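Local structure of rhodanese domain-containing protein (Thermoplasma volcanium GSS1, 3GK5) at residues Arg4-Ala8 with Ala9-Glu13; Phe31-Ile34 with Ala35-Asn39; Gly87-Gln90 with Ser91-Glu95. The protein is of unknown function but probably handles sulfur transfer as a rhodanese relative, this chain being the rhodanese-like domain of a longer protein. All coordinates share one frame; numbering follows the deposited sequence.

Contact 1. Residues Arg4-Ala8 with Ala9-Glu13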
# COMPACT_ATOMS: atom_id res chain seq x y z
N ARG A 4 9.14 -8.71 -0.47
CA ARG A 4 9.24 -8.52 0.97
C ARG A 4 7.86 -8.19 1.54
O ARG A 4 6.98 -7.74 0.81
CB ARG A 4 10.20 -7.38 1.31
CG ARG A 4 11.56 -7.45 0.63
CD ARG A 4 11.55 -6.68 -0.68
NE ARG A 4 11.26 -5.25 -0.49
CZ ARG A 4 12.03 -4.41 0.21
NH1 ARG A 4 11.68 -3.14 0.33
NH2 ARG A 4 13.14 -4.85 0.79
N SER A 5 7.69 -8.40 2.83
CA SER A 5 6.42 -8.12 3.48
C SER A 5 6.65 -7.34 4.77
O SER A 5 7.75 -7.36 5.32
CB SER A 5 5.70 -9.44 3.77
OG SER A 5 4.42 -9.21 4.33
N ILE A 6 5.61 -6.66 5.25
CA ILE A 6 5.71 -5.86 6.48
C ILE A 6 4.45 -5.86 7.34
O ILE A 6 3.34 -5.62 6.87
CB ILE A 6 6.08 -4.38 6.16
CG1 ILE A 6 6.08 -3.54 7.43
CG2 ILE A 6 5.10 -3.79 5.18
CD1 ILE A 6 6.40 -2.09 7.20
N ASN A 7 4.65 -6.12 8.63
CA ASN A 7 3.58 -6.16 9.61
C ASN A 7 2.94 -4.78 9.76
O ASN A 7 3.56 -3.76 9.42
CB ASN A 7 4.17 -6.59 10.96
CG ASN A 7 3.11 -6.95 11.96
OD1 ASN A 7 3.34 -6.89 13.17
ND2 ASN A 7 1.94 -7.35 11.47
N ALA A 8 1.71 -4.73 10.26
CA ALA A 8 1.01 -3.46 10.45
C ALA A 8 1.74 -2.62 11.49
O ALA A 8 2.01 -1.44 11.27
CB ALA A 8 -0.42 -3.72 10.90
N ALA A 9 2.04 -3.23 12.63
CA ALA A 9 2.73 -2.54 13.70
C ALA A 9 4.04 -1.97 13.19
O ALA A 9 4.43 -0.85 13.55
CB ALA A 9 2.98 -3.49 14.87
N ASP A 10 4.73 -2.75 12.36
CA ASP A 10 6.00 -2.32 11.78
C ASP A 10 5.80 -1.07 10.94
O ASP A 10 6.49 -0.07 11.13
CB ASP A 10 6.58 -3.43 10.90
CG ASP A 10 7.14 -4.59 11.69
OD1 ASP A 10 7.18 -5.72 11.14
OD2 ASP A 10 7.55 -4.38 12.86
N LEU A 11 4.85 -1.13 10.01
CA LEU A 11 4.57 0.00 9.15
C LEU A 11 4.27 1.27 9.95
O LEU A 11 4.87 2.31 9.70
CB LEU A 11 3.38 -0.30 8.22
CG LEU A 11 2.89 0.85 7.32
CD1 LEU A 11 4.05 1.49 6.58
CD2 LEU A 11 1.88 0.30 6.32
N TYR A 12 3.36 1.16 10.90
CA TYR A 12 2.98 2.31 11.72
C TYR A 12 4.16 2.91 12.48
O TYR A 12 4.28 4.13 12.57
CB TYR A 12 1.87 1.92 12.70
CG TYR A 12 1.43 3.03 13.61
CD1 TYR A 12 1.87 3.09 14.94
CD2 TYR A 12 0.56 4.03 13.16
CE1 TYR A 12 1.45 4.11 15.80
CE2 TYR A 12 0.14 5.06 14.01
CZ TYR A 12 0.59 5.09 15.32
OH TYR A 12 0.17 6.10 16.16
N GLU A 13 5.02 2.05 13.02
CA GLU A 13 6.18 2.52 13.76
C GLU A 13 7.20 3.22 12.86
O GLU A 13 8.02 4.01 13.34
CB GLU A 13 6.85 1.35 14.46
CG GLU A 13 6.06 0.78 15.60
CD GLU A 13 6.55 -0.59 16.01
OE1 GLU A 13 7.77 -0.71 16.29
OE2 GLU A 13 5.73 -1.53 16.06
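Ile-6 reaches forward from strand 5-6 over the first turn of the helix that follows it. Its CG1 stands opposite the backbone N (chi1 176°) and the chain stays extended beyond, which carries CD1 to 3.3 Å from Leu-11 N and 3.7 Å from Leu-11 CB. On the way CG1 passes 3.5 Å from Asp-10 CB, the two side chains running past each other in opposite directions. Ile-6 also packs on Val-83 and Val-85 of strand 82-85, and Leu-11 touches Val-85. An alanine in place of Ile-6 removes CG1 and CD1 and is likely to open a gap beside Leu-11 and Asp-10 CB, leaving the start of the helix less firmly seated on the sheet. Asn-7 comes next, at the N-cap position. Its backbone, not its side chain, serves the helix: Leu-11 N donates to Asn-7 O at 3.0 Å in a nearly straight bond. Asn-7 CB sits 3.1 Å from Asp-10 OD1, where the carboxylate is folded back toward the helix start. Ala-8 then opens the helix, its O taking Tyr-12 N at 3.0 Å, with 177° at the hydrogen. The chemistry thus divides in two: backbone bonds start the helix directly after the strand, while apolar contact through Ile-6 and Leu-11 holds it against the sheet. The Asp-10 carboxylate near the N-terminal end would probably be stabilised by the helix dipole.

Contact 2. Residues Phe31-Ile34 with Ala35-Asn39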
# COMPACT_ATOMS: atom_id res chain seq x y z
N PHE A 31 -14.11 4.88 2.74
CA PHE A 31 -14.42 4.27 4.01
C PHE A 31 -13.23 4.31 4.97
O PHE A 31 -13.31 3.85 6.10
CB PHE A 31 -14.91 2.83 3.80
CG PHE A 31 -16.22 2.74 3.05
CD1 PHE A 31 -17.39 3.25 3.61
CD2 PHE A 31 -16.28 2.15 1.79
CE1 PHE A 31 -18.60 3.17 2.91
CE2 PHE A 31 -17.48 2.07 1.09
CZ PHE A 31 -18.65 2.58 1.65
N GLY A 32 -12.12 4.88 4.51
CA GLY A 32 -10.95 4.97 5.36
C GLY A 32 -9.68 4.57 4.65
O GLY A 32 -9.65 3.59 3.91
N SER A 33 -8.62 5.34 4.88
CA SER A 33 -7.34 5.04 4.26
C SER A 33 -6.21 5.61 5.10
O SER A 33 -6.41 6.52 5.89
CB SER A 33 -7.27 5.63 2.85
OG SER A 33 -7.20 7.04 2.91
N ILE A 34 -5.02 5.05 4.94
CA ILE A 34 -3.88 5.53 5.69
C ILE A 34 -3.51 6.88 5.11
O ILE A 34 -3.54 7.08 3.90
CB ILE A 34 -2.70 4.58 5.58
CG1 ILE A 34 -3.13 3.18 6.02
CG2 ILE A 34 -1.54 5.10 6.43
CD1 ILE A 34 -2.05 2.15 5.94
N ALA A 35 -3.17 7.81 6.00
CA ALA A 35 -2.83 9.16 5.61
C ALA A 35 -1.70 9.29 4.60
O ALA A 35 -0.70 8.57 4.66
CB ALA A 35 -2.48 9.97 6.86
N ASN A 36 -1.89 10.23 3.68
CA ASN A 36 -0.94 10.53 2.62
C ASN A 36 -0.64 9.34 1.71
O ASN A 36 0.35 9.35 0.99
CB ASN A 36 0.37 11.05 3.22
CG ASN A 36 0.16 12.24 4.15
OD1 ASN A 36 -0.51 13.22 3.80
ND2 ASN A 36 0.74 12.17 5.34
N SER A 37 -1.49 8.32 1.74
CA SER A 37 -1.25 7.17 0.88
C SER A 37 -1.71 7.50 -0.54
O SER A 37 -2.83 7.98 -0.74
CB SER A 37 -1.99 5.93 1.41
OG SER A 37 -3.38 5.98 1.15
N ILE A 38 -0.84 7.28 -1.52
CA ILE A 38 -1.18 7.53 -2.91
C ILE A 38 -2.06 6.38 -3.38
O ILE A 38 -1.79 5.22 -3.07
CB ILE A 38 0.05 7.59 -3.81
CG1 ILE A 38 -0.38 7.58 -5.29
CG2 ILE A 38 0.96 6.40 -3.52
CD1 ILE A 38 -1.29 8.75 -5.69
N ASN A 39 -3.10 6.71 -4.14
CA ASN A 39 -4.04 5.71 -4.63
C ASN A 39 -3.85 5.34 -6.10
O ASN A 39 -4.02 6.17 -6.99
CB ASN A 39 -5.47 6.19 -4.41
CG ASN A 39 -6.52 5.17 -4.84
OD1 ASN A 39 -7.63 5.54 -5.23
ND2 ASN A 39 -6.18 3.87 -4.74
O HOH W 1 -4.34 3.41 2.31
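The flat group at the centre is the Ile-34 carbonyl in its peptide with Ala-35, and Ser-37 meets it twice. Ser-37 OG comes in at the edge, lying in the carbonyl plane, and donates to Ile-34 O at 3.0 Å. Ser-37 N approaches the same oxygen from out of that plane, tilted by 33°, and its 3.2 Å bond is bent to 144° at the hydrogen. This second bond closes a type II beta turn from Ile-34 to Ser-37, part of the loop by which the rhodanese fold passes from helix 26-29 to the outer strand 38-39. Asn-36 sits at the third position with the positive phi that this turn type needs.

One carbonyl oxygen is therefore gripped by both the backbone and the side chain of the same residue. The hydroxyl acts as donor to Ile-34 O and as acceptor from a water, and these two bonds of its own probably set its orientation. Ser-37 OG gets there by standing between its own backbone N and carbonyl carbon (chi1 76°). Beside the carbonyl, Ile-34 CG2 lies 3.2 Å from Ala-35 N, and the other branch of Ile-34 runs on toward Trp-92. Val-20 of strand 19-22 touches both Ile-34 and Ser-37, while backbone bonds from Ile-38 to Val-20 and Asp-22 tie the following strand into the sheet.

The water bridges Ile-34 N and Ser-37 OG: it accepts from Ile-34 N at 3.2 Å and donates to Ser-37 OG at 3.0 Å.

Contact 3. Residues Gly87-Gln90 with Ser91-Glu95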
# COMPACT_ATOMS: atom_id res chain seq x y z
N GLY A 87 -2.23 -8.55 5.85
CA GLY A 87 -3.58 -8.34 6.34
C GLY A 87 -4.37 -7.23 5.67
O GLY A 87 -5.57 -7.09 5.90
N GLY A 88 -3.70 -6.44 4.84
CA GLY A 88 -4.37 -5.34 4.17
C GLY A 88 -4.67 -4.22 5.15
O GLY A 88 -4.10 -4.16 6.24
N ILE A 89 -5.57 -3.33 4.76
CA ILE A 89 -5.96 -2.22 5.63
C ILE A 89 -6.98 -2.76 6.63
O ILE A 89 -7.28 -2.12 7.63
CB ILE A 89 -6.55 -1.06 4.80
CG1 ILE A 89 -6.60 0.22 5.63
CG2 ILE A 89 -7.95 -1.42 4.32
CD1 ILE A 89 -6.82 1.48 4.79
N GLN A 90 -7.52 -3.94 6.34
CA GLN A 90 -8.47 -4.57 7.24
C GLN A 90 -7.73 -4.83 8.55
O GLN A 90 -8.17 -4.42 9.61
CB GLN A 90 -8.97 -5.90 6.65
CG GLN A 90 -9.75 -6.76 7.64
CD GLN A 90 -10.09 -8.14 7.09
OE1 GLN A 90 -9.20 -8.88 6.66
NE2 GLN A 90 -11.37 -8.50 7.12
N SER A 91 -6.59 -5.50 8.44
CA SER A 91 -5.76 -5.81 9.60
C SER A 91 -5.34 -4.53 10.30
O SER A 91 -5.38 -4.43 11.52
CB SER A 91 -4.53 -6.60 9.16
OG SER A 91 -3.60 -6.74 10.21
N TRP A 92 -4.93 -3.55 9.50
CA TRP A 92 -4.50 -2.26 10.03
C TRP A 92 -5.56 -1.66 10.96
O TRP A 92 -5.23 -1.14 12.02
CB TRP A 92 -4.20 -1.33 8.85
CG TRP A 92 -4.04 0.10 9.20
CD1 TRP A 92 -5.04 1.01 9.40
CD2 TRP A 92 -2.81 0.81 9.35
NE1 TRP A 92 -4.51 2.25 9.68
CE2 TRP A 92 -3.14 2.15 9.65
CE3 TRP A 92 -1.46 0.45 9.27
CZ2 TRP A 92 -2.17 3.13 9.86
CZ3 TRP A 92 -0.49 1.42 9.48
CH2 TRP A 92 -0.86 2.75 9.78
N ILE A 93 -6.82 -1.74 10.54
CA ILE A 93 -7.94 -1.21 11.32
C ILE A 93 -8.27 -2.10 12.51
O ILE A 93 -8.53 -1.61 13.61
CB ILE A 93 -9.19 -1.05 10.42
CG1 ILE A 93 -8.94 0.06 9.40
CG2 ILE A 93 -10.43 -0.77 11.28
CD1 ILE A 93 -10.10 0.32 8.47
N GLU A 94 -8.25 -3.41 12.30
CA GLU A 94 -8.54 -4.36 13.37
C GLU A 94 -7.58 -4.14 14.53
O GLU A 94 -7.96 -4.30 15.69
CB GLU A 94 -8.39 -5.81 12.88
CG GLU A 94 -9.37 -6.22 11.79
CD GLU A 94 -10.81 -6.29 12.28
OE1 GLU A 94 -11.37 -5.23 12.63
OE2 GLU A 94 -11.37 -7.41 12.32
N GLU A 95 -6.34 -3.78 14.22
CA GLU A 95 -5.34 -3.55 15.25
C GLU A 95 -5.45 -2.17 15.87
O GLU A 95 -4.64 -1.79 16.71
CB GLU A 95 -3.93 -3.74 14.68
CG GLU A 95 -3.25 -5.00 15.17
CD GLU A 95 -3.55 -6.21 14.32
OE1 GLU A 95 -3.29 -7.34 14.78
OE2 GLU A 95 -4.04 -6.04 13.18
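Backbone bonds from Gly-87, Gly-88, Ile-89 and Gln-90 to the residues four further on carry this helical stretch. Ser-91 N reaches Gly-87 O at 3.2 Å from well above the carbonyl plane, 58° out of it, and Trp-92 N makes only a weak bond to Gly-88 O. The next two are shorter: Ile-93 N to Ile-89 O at 3.0 Å, and Glu-94 N to Gln-90 O at 2.9 Å, the latter nearly in line with its acceptor's C=O.

Close fit adds to these bonds. At Gly-87, Ser-91 CB lies 3.4 Å from the CA, on the side where a side chain at Gly-87 would have to go, and the backbone there also has positive phi. Further along, Ile-93 CG1 comes to 3.3 Å from Ile-89 O. Two glycines followed, four residues after the second, by a tryptophan form a pattern familiar from rhodanese domains, where this last helix follows strand 82-85. Ile-89 and Gln-90 are also bonded through the backbone to Cys-62 and Ala-63, Cys-62 probably being the counterpart of the family's active-site cysteine.

The apolar contacts are looser. Ile-89 CG1 comes obliquely to the Trp-92 ring, 4.2 Å from CD1, while the ring nitrogen NE1 bonds to Pro-98 O. The same Ile-89 CG1 is 4.4 Å from Ile-93 CG1.

In Glu-94 it is the aliphatic part that touches: CG stands beside the backbone N (chi1 -64°), which puts it 3.1 Å from Gln-90 O.

From the N terminus the three contacts follow in series; each is a continuous piece of chain, and none nests in or crosses another. Contact 1 makes the turn from outer strand 5-6 into helix 8-13. Contact 2 rounds the loop between helix 26-29 and strand 38-39, at the other edge of the parallel sheet, its centre about 16 Å from that of contact 1. Contact 3, in the helix after strand 82-85, bridges them: Trp-92 CH2 lies 3.9 Å from Tyr-12 CD2, while Trp-92 CD2 lies 3.7 Å from Ile-34 CD1. Ile-89 CD1 adds a touch on Ser-33 CA. The last helix thus joins helix 8-13 to the loop entering strand 38-39.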